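Polysaccharide biosynthesis protein CapD (Bacillus thuringiensis HD-771, PDB 6BWC) probably catalyses an early, NADP-dependent step on UDP-N-acetylglucosamine in the making of CMP-pseudaminic acid, the activated form of a sugar used in flagellin glycosylation. Local coordinates at residues C[80-85]-C[122-127]. The protein carries 2 engineered substitutions. Sequence-based numbering, arbitrary orientation.
Sequences DYVFHV and KKVVFT. With NAP (NADP nicotinamide-adenine-dinucleotide phosphate), chain N.
His84 and Phe126 lie side by side on one face of a parallel strand pair, both with CG anti to the backbone N, so the two rings run out in the same direction. Their planes meet obliquely at 39°, with CD2 and NE2 of the imidazole turned to CD1 and CE1 of the phenyl ring; His84 NE2 is also hydrogen-bonded to Thr109 OG1 of helix 98-118, which fixes the imidazole from its far end. On the same face Val82 CB meets Val124 CG2 at 4.2 Å. The backbones are joined by Val82 N to Lys123 O, nearly straight at 3.1 Å, then Val125 N to Val82 O and His84 N to Val125 O; the closing bond, Thr127 N to His84 O, is weak. Strands 81-84 and 123-129 are neighbours in the central parallel sheet of the Rossmann fold of this short-chain dehydrogenase, linked by a right-handed crossover through helices 91-96 and 98-118. The other face carries Tyr81, Phe83 and Val125: the edge of the Tyr81 ring faces Lys123 CB, Phe83 CD1 comes within 4.5 Å of Val125 CB, and helix 207-220 packs over all three. At the N-terminal end Lys122 runs alongside Asp80 and bends at its last torsion (chi4 73°), bringing NZ to 2.7 Å from Asp80 OD1 in a salt bridge that reaches the carboxylate from above its plane. Lys122 N also bonds to Asp80 O. The C-terminal ends border NADP: Thr127 CG2 lies against the ribose on the nicotinamide side, while Val85 CG1 touches C5D of NADP at 3.5 Å and its other contacts include Ile19 and Ile23 of helix 18-29.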
ATOM      1  N   ASP C  80      13.212  -5.237 -24.867  1.00 15.00           N
ATOM      2  CA  ASP C  80      14.254  -4.376 -25.347  1.00 14.95           C
ATOM      3  C   ASP C  80      13.775  -2.947 -25.560  1.00 14.83           C
ATOM      4  O   ASP C  80      14.510  -2.020 -25.228  1.00 15.06           O
ATOM      5  CB  ASP C  80      14.847  -4.951 -26.626  1.00 15.31           C
ATOM      6  CG  ASP C  80      15.604  -6.254 -26.382  1.00 16.08           C
ATOM      7  OD1 ASP C  80      16.344  -6.366 -25.368  1.00 16.09           O
ATOM      8  OD2 ASP C  80      15.469  -7.176 -27.220  1.00 16.95           O
ATOM      9  N   TYR C  81      12.562  -2.743 -26.080  1.00 14.63           N
ATOM     10  CA  TYR C  81      12.095  -1.383 -26.452  1.00 14.07           C
ATOM     11  C   TYR C  81      10.668  -1.113 -25.980  1.00 13.32           C
ATOM     12  O   TYR C  81       9.731  -1.774 -26.410  1.00 13.56           O
ATOM     13  CB  TYR C  81      12.210  -1.177 -27.975  1.00 14.39           C
ATOM     14  CG  TYR C  81      13.618  -1.355 -28.520  1.00 14.22           C
ATOM     15  CD1 TYR C  81      14.569  -0.380 -28.351  1.00 14.36           C
ATOM     16  CD2 TYR C  81      13.984  -2.516 -29.191  1.00 14.43           C
ATOM     17  CE1 TYR C  81      15.863  -0.548 -28.824  1.00 14.89           C
ATOM     18  CE2 TYR C  81      15.267  -2.696 -29.669  1.00 14.72           C
ATOM     19  CZ  TYR C  81      16.208  -1.714 -29.479  1.00 14.96           C
ATOM     20  OH  TYR C  81      17.482  -1.901 -29.947  1.00 15.28           O
ATOM     21  N   VAL C  82      10.526  -0.129 -25.099  1.00 12.88           N
ATOM     22  CA  VAL C  82       9.242   0.260 -24.484  1.00 12.58           C
ATOM     23  C   VAL C  82       8.688   1.558 -25.135  1.00 12.30           C
ATOM     24  O   VAL C  82       9.333   2.592 -25.118  1.00 11.77           O
ATOM     25  CB  VAL C  82       9.412   0.453 -22.940  1.00 12.32           C
ATOM     26  CG1 VAL C  82       8.117   0.869 -22.267  1.00 12.23           C
ATOM     27  CG2 VAL C  82       9.899  -0.826 -22.282  1.00 12.32           C
ATOM     28  N   PHE C  83       7.491   1.486 -25.701  1.00 12.36           N
ATOM     29  CA  PHE C  83       6.757   2.686 -26.098  1.00 12.59           C
ATOM     30  C   PHE C  83       5.645   2.999 -25.072  1.00 12.34           C
ATOM     31  O   PHE C  83       4.617   2.294 -25.046  1.00 11.88           O
ATOM     32  CB  PHE C  83       6.105   2.511 -27.484  1.00 12.71           C
ATOM     33  CG  PHE C  83       7.068   2.330 -28.619  1.00 12.61           C
ATOM     34  CD1 PHE C  83       7.551   3.429 -29.318  1.00 12.53           C
ATOM     35  CD2 PHE C  83       7.432   1.044 -29.052  1.00 12.81           C
ATOM     36  CE1 PHE C  83       8.405   3.263 -30.406  1.00 12.49           C
ATOM     37  CE2 PHE C  83       8.289   0.874 -30.139  1.00 12.69           C
ATOM     38  CZ  PHE C  83       8.776   1.988 -30.813  1.00 12.56           C
ATOM     39  N   HIS C  84       5.845   4.060 -24.274  1.00 12.16           N
ATOM     40  CA  HIS C  84       4.862   4.514 -23.266  1.00 12.31           C
ATOM     41  C   HIS C  84       3.852   5.528 -23.876  1.00 12.64           C
ATOM     42  O   HIS C  84       4.017   6.744 -23.838  1.00 12.27           O
ATOM     43  CB  HIS C  84       5.597   5.011 -22.000  1.00 12.44           C
ATOM     44  CG  HIS C  84       4.730   5.689 -20.968  1.00 12.40           C
ATOM     45  ND1 HIS C  84       3.392   5.401 -20.783  1.00 12.38           N
ATOM     46  CD2 HIS C  84       5.040   6.627 -20.040  1.00 12.16           C
ATOM     47  CE1 HIS C  84       2.911   6.155 -19.812  1.00 12.35           C
ATOM     48  NE2 HIS C  84       3.892   6.901 -19.339  1.00 12.30           N
ATOM     49  N   VAL C  85       2.776   4.961 -24.416  1.00 13.41           N
ATOM     50  CA  VAL C  85       1.753   5.668 -25.182  1.00 13.91           C
ATOM     51  C   VAL C  85       0.371   5.758 -24.446  1.00 14.28           C
ATOM     52  O   VAL C  85      -0.533   6.513 -24.867  1.00 14.05           O
ATOM     53  CB  VAL C  85       1.616   4.971 -26.553  1.00 14.40           C
ATOM     54  CG1 VAL C  85       0.906   5.867 -27.563  1.00 14.92           C
ATOM     55  CG2 VAL C  85       2.994   4.601 -27.083  1.00 14.45           C
ATOM     56  N   LYS C 122      16.467  -1.497 -22.956  1.00 20.97           N
ATOM     57  CA  LYS C 122      17.415  -0.663 -23.696  1.00 22.70           C
ATOM     58  C   LYS C 122      16.985   0.815 -23.773  1.00 23.78           C
ATOM     59  O   LYS C 122      17.762   1.698 -23.393  1.00 23.21           O
ATOM     60  CB  LYS C 122      17.695  -1.240 -25.085  1.00 23.03           C
ATOM     61  CG  LYS C 122      18.251  -2.652 -25.014  1.00 23.82           C
ATOM     62  CD  LYS C 122      19.152  -2.993 -26.190  1.00 25.16           C
ATOM     63  CE  LYS C 122      19.727  -4.398 -26.065  1.00 25.80           C
ATOM     64  NZ  LYS C 122      18.704  -5.463 -26.330  1.00 26.29           N
ATOM     65  N   LYS C 123      15.768   1.068 -24.266  1.00 24.97           N
ATOM     66  CA  LYS C 123      15.242   2.427 -24.424  1.00 25.59           C
ATOM     67  C   LYS C 123      13.752   2.504 -24.161  1.00 23.56           C
ATOM     68  O   LYS C 123      13.021   1.531 -24.333  1.00 20.93           O
ATOM     69  CB  LYS C 123      15.463   2.956 -25.841  1.00 28.60           C
ATOM     70  CG  LYS C 123      16.894   2.901 -26.357  1.00 32.22           C
ATOM     71  CD  LYS C 123      16.973   3.600 -27.714  1.00 36.08           C
ATOM     72  CE  LYS C 123      18.376   3.706 -28.317  1.00 37.80           C
ATOM     73  NZ  LYS C 123      18.372   4.754 -29.388  1.00 38.27           N
ATOM     74  N   VAL C 124      13.334   3.713 -23.788  1.00 22.40           N
ATOM     75  CA  VAL C 124      11.944   4.078 -23.572  1.00 21.02           C
ATOM     76  C   VAL C 124      11.679   5.393 -24.275  1.00 20.39           C
ATOM     77  O   VAL C 124      12.482   6.325 -24.170  1.00 20.33           O
ATOM     78  CB  VAL C 124      11.664   4.332 -22.094  1.00 20.88           C
ATOM     79  CG1 VAL C 124      10.182   4.640 -21.867  1.00 20.77           C
ATOM     80  CG2 VAL C 124      12.138   3.144 -21.276  1.00 21.16           C
ATOM     81  N   VAL C 125      10.548   5.463 -24.976  1.00 19.78           N
ATOM     82  CA  VAL C 125      10.063   6.701 -25.584  1.00 18.93           C
ATOM     83  C   VAL C 125       8.755   7.077 -24.925  1.00 17.91           C
ATOM     84  O   VAL C 125       7.783   6.342 -25.034  1.00 17.57           O
ATOM     85  CB  VAL C 125       9.861   6.543 -27.095  1.00 18.89           C
ATOM     86  CG1 VAL C 125       9.139   7.752 -27.680  1.00 18.54           C
ATOM     87  CG2 VAL C 125      11.218   6.343 -27.767  1.00 19.32           C
ATOM     88  N   PHE C 126       8.757   8.200 -24.219  1.00 17.30           N
ATOM     89  CA  PHE C 126       7.538   8.775 -23.680  1.00 17.19           C
ATOM     90  C   PHE C 126       6.898   9.665 -24.750  1.00 18.04           C
ATOM     91  O   PHE C 126       7.582  10.360 -25.533  1.00 17.87           O
ATOM     92  CB  PHE C 126       7.817   9.582 -22.406  1.00 16.75           C
ATOM     93  CG  PHE C 126       6.594  10.263 -21.840  1.00 16.32           C
ATOM     94  CD1 PHE C 126       5.477   9.519 -21.483  1.00 16.25           C
ATOM     95  CD2 PHE C 126       6.562  11.640 -21.647  1.00 16.23           C
ATOM     96  CE1 PHE C 126       4.342  10.123 -20.967  1.00 16.04           C
ATOM     97  CE2 PHE C 126       5.432  12.259 -21.134  1.00 16.00           C
ATOM     98  CZ  PHE C 126       4.317  11.497 -20.803  1.00 16.10           C
ATOM     99  N   THR C 127       5.578   9.655 -24.750  1.00 18.22           N
ATOM    100  CA  THR C 127       4.794  10.344 -25.732  1.00 18.50           C
ATOM    101  C   THR C 127       4.084  11.482 -25.001  1.00 19.13           C
ATOM    102  O   THR C 127       3.048  11.273 -24.347  1.00 18.86           O
ATOM    103  CB  THR C 127       3.871   9.311 -26.387  1.00 18.71           C
ATOM    104  OG1 THR C 127       4.554   8.753 -27.512  1.00 19.16           O
ATOM    105  CG2 THR C 127       2.624   9.887 -26.850  1.00 18.76           C
TER
HETATM  106  PA  NAP N 400      -5.829   6.745 -27.121  1.00 11.89           P
HETATM  107  O1A NAP N 400      -6.408   6.335 -28.445  1.00 11.76           O
HETATM  108  O2A NAP N 400      -6.805   7.111 -26.055  1.00 11.61           O
HETATM  109  O5B NAP N 400      -4.845   5.616 -26.579  1.00 12.48           O
HETATM  110  C5B NAP N 400      -4.688   5.428 -25.171  1.00 13.55           C
HETATM  111  C4B NAP N 400      -4.101   4.045 -24.908  1.00 14.05           C
HETATM  112  O4B NAP N 400      -3.728   3.852 -23.545  1.00 14.10           O
HETATM  113  C3B NAP N 400      -5.135   2.985 -25.180  1.00 14.55           C
HETATM  114  O3B NAP N 400      -4.388   1.864 -25.641  1.00 14.51           O
HETATM  115  C2B NAP N 400      -5.765   2.765 -23.830  1.00 15.21           C
HETATM  116  O2B NAP N 400      -6.436   1.522 -23.845  1.00 16.97           O
HETATM  117  C1B NAP N 400      -4.544   2.856 -22.914  1.00 14.74           C
HETATM  118  N9A NAP N 400      -4.698   3.245 -21.470  1.00 14.66           N
HETATM  119  C8A NAP N 400      -5.389   4.273 -20.897  1.00 14.92           C
HETATM  120  N7A NAP N 400      -5.241   4.298 -19.529  1.00 14.59           N
HETATM  121  C5A NAP N 400      -4.432   3.272 -19.214  1.00 14.59           C
HETATM  122  C6A NAP N 400      -3.848   2.678 -17.986  1.00 14.46           C
HETATM  123  N6A NAP N 400      -4.087   3.187 -16.769  1.00 14.61           N
HETATM  124  N1A NAP N 400      -3.050   1.604 -18.105  1.00 14.28           N
HETATM  125  C2A NAP N 400      -2.772   1.041 -19.294  1.00 14.38           C
HETATM  126  N3A NAP N 400      -3.267   1.512 -20.450  1.00 14.44           N
HETATM  127  C4A NAP N 400      -4.080   2.597 -20.484  1.00 14.58           C
HETATM  128  O3  NAP N 400      -4.760   7.946 -27.264  1.00 11.95           O
HETATM  129  PN  NAP N 400      -3.827   8.306 -28.540  1.00 11.96           P
HETATM  130  O1N NAP N 400      -3.295   7.056 -29.226  1.00 12.34           O
HETATM  131  O2N NAP N 400      -4.501   9.384 -29.331  1.00 11.96           O
HETATM  132  O5D NAP N 400      -2.631   9.082 -27.836  1.00 12.19           O
HETATM  133  C5D NAP N 400      -1.539   8.346 -27.342  1.00 12.66           C
HETATM  134  C4D NAP N 400      -0.582   9.269 -26.595  1.00 13.08           C
HETATM  135  O4D NAP N 400      -0.345  10.417 -27.420  1.00 13.12           O
HETATM  136  C3D NAP N 400      -1.016   9.798 -25.216  1.00 13.12           C
HETATM  137  O3D NAP N 400       0.073   9.633 -24.304  1.00 13.01           O
HETATM  138  C2D NAP N 400      -1.308  11.266 -25.422  1.00 13.32           C
HETATM  139  O2D NAP N 400      -0.972  12.063 -24.282  1.00 13.21           O
HETATM  140  C1D NAP N 400      -0.416  11.602 -26.618  1.00 13.49           C
HETATM  141  N1N NAP N 400      -0.881  12.724 -27.442  1.00 13.68           N
HETATM  142  C2N NAP N 400      -1.942  12.529 -28.243  1.00 14.03           C
HETATM  143  C3N NAP N 400      -2.465  13.510 -29.065  1.00 13.84           C
HETATM  144  C7N NAP N 400      -3.662  13.298 -29.926  1.00 14.26           C
HETATM  145  O7N NAP N 400      -4.159  14.281 -30.480  1.00 14.63           O
HETATM  146  N7N NAP N 400      -4.212  12.091 -30.080  1.00 14.44           N
HETATM  147  C4N NAP N 400      -1.802  14.838 -29.104  1.00 14.01           C
HETATM  148  C5N NAP N 400      -0.662  14.946 -28.186  1.00 13.95           C
HETATM  149  C6N NAP N 400      -0.228  13.886 -27.409  1.00 13.68           C
HETATM  150  P2B NAP N 400      -7.540   1.144 -22.733  1.00 20.64           P
HETATM  151  O1X NAP N 400      -8.129  -0.091 -23.388  1.00 20.66           O
HETATM  152  O2X NAP N 400      -6.767   0.778 -21.484  1.00 19.86           O
HETATM  153  O3X NAP N 400      -8.473   2.369 -22.584  1.00 20.55           O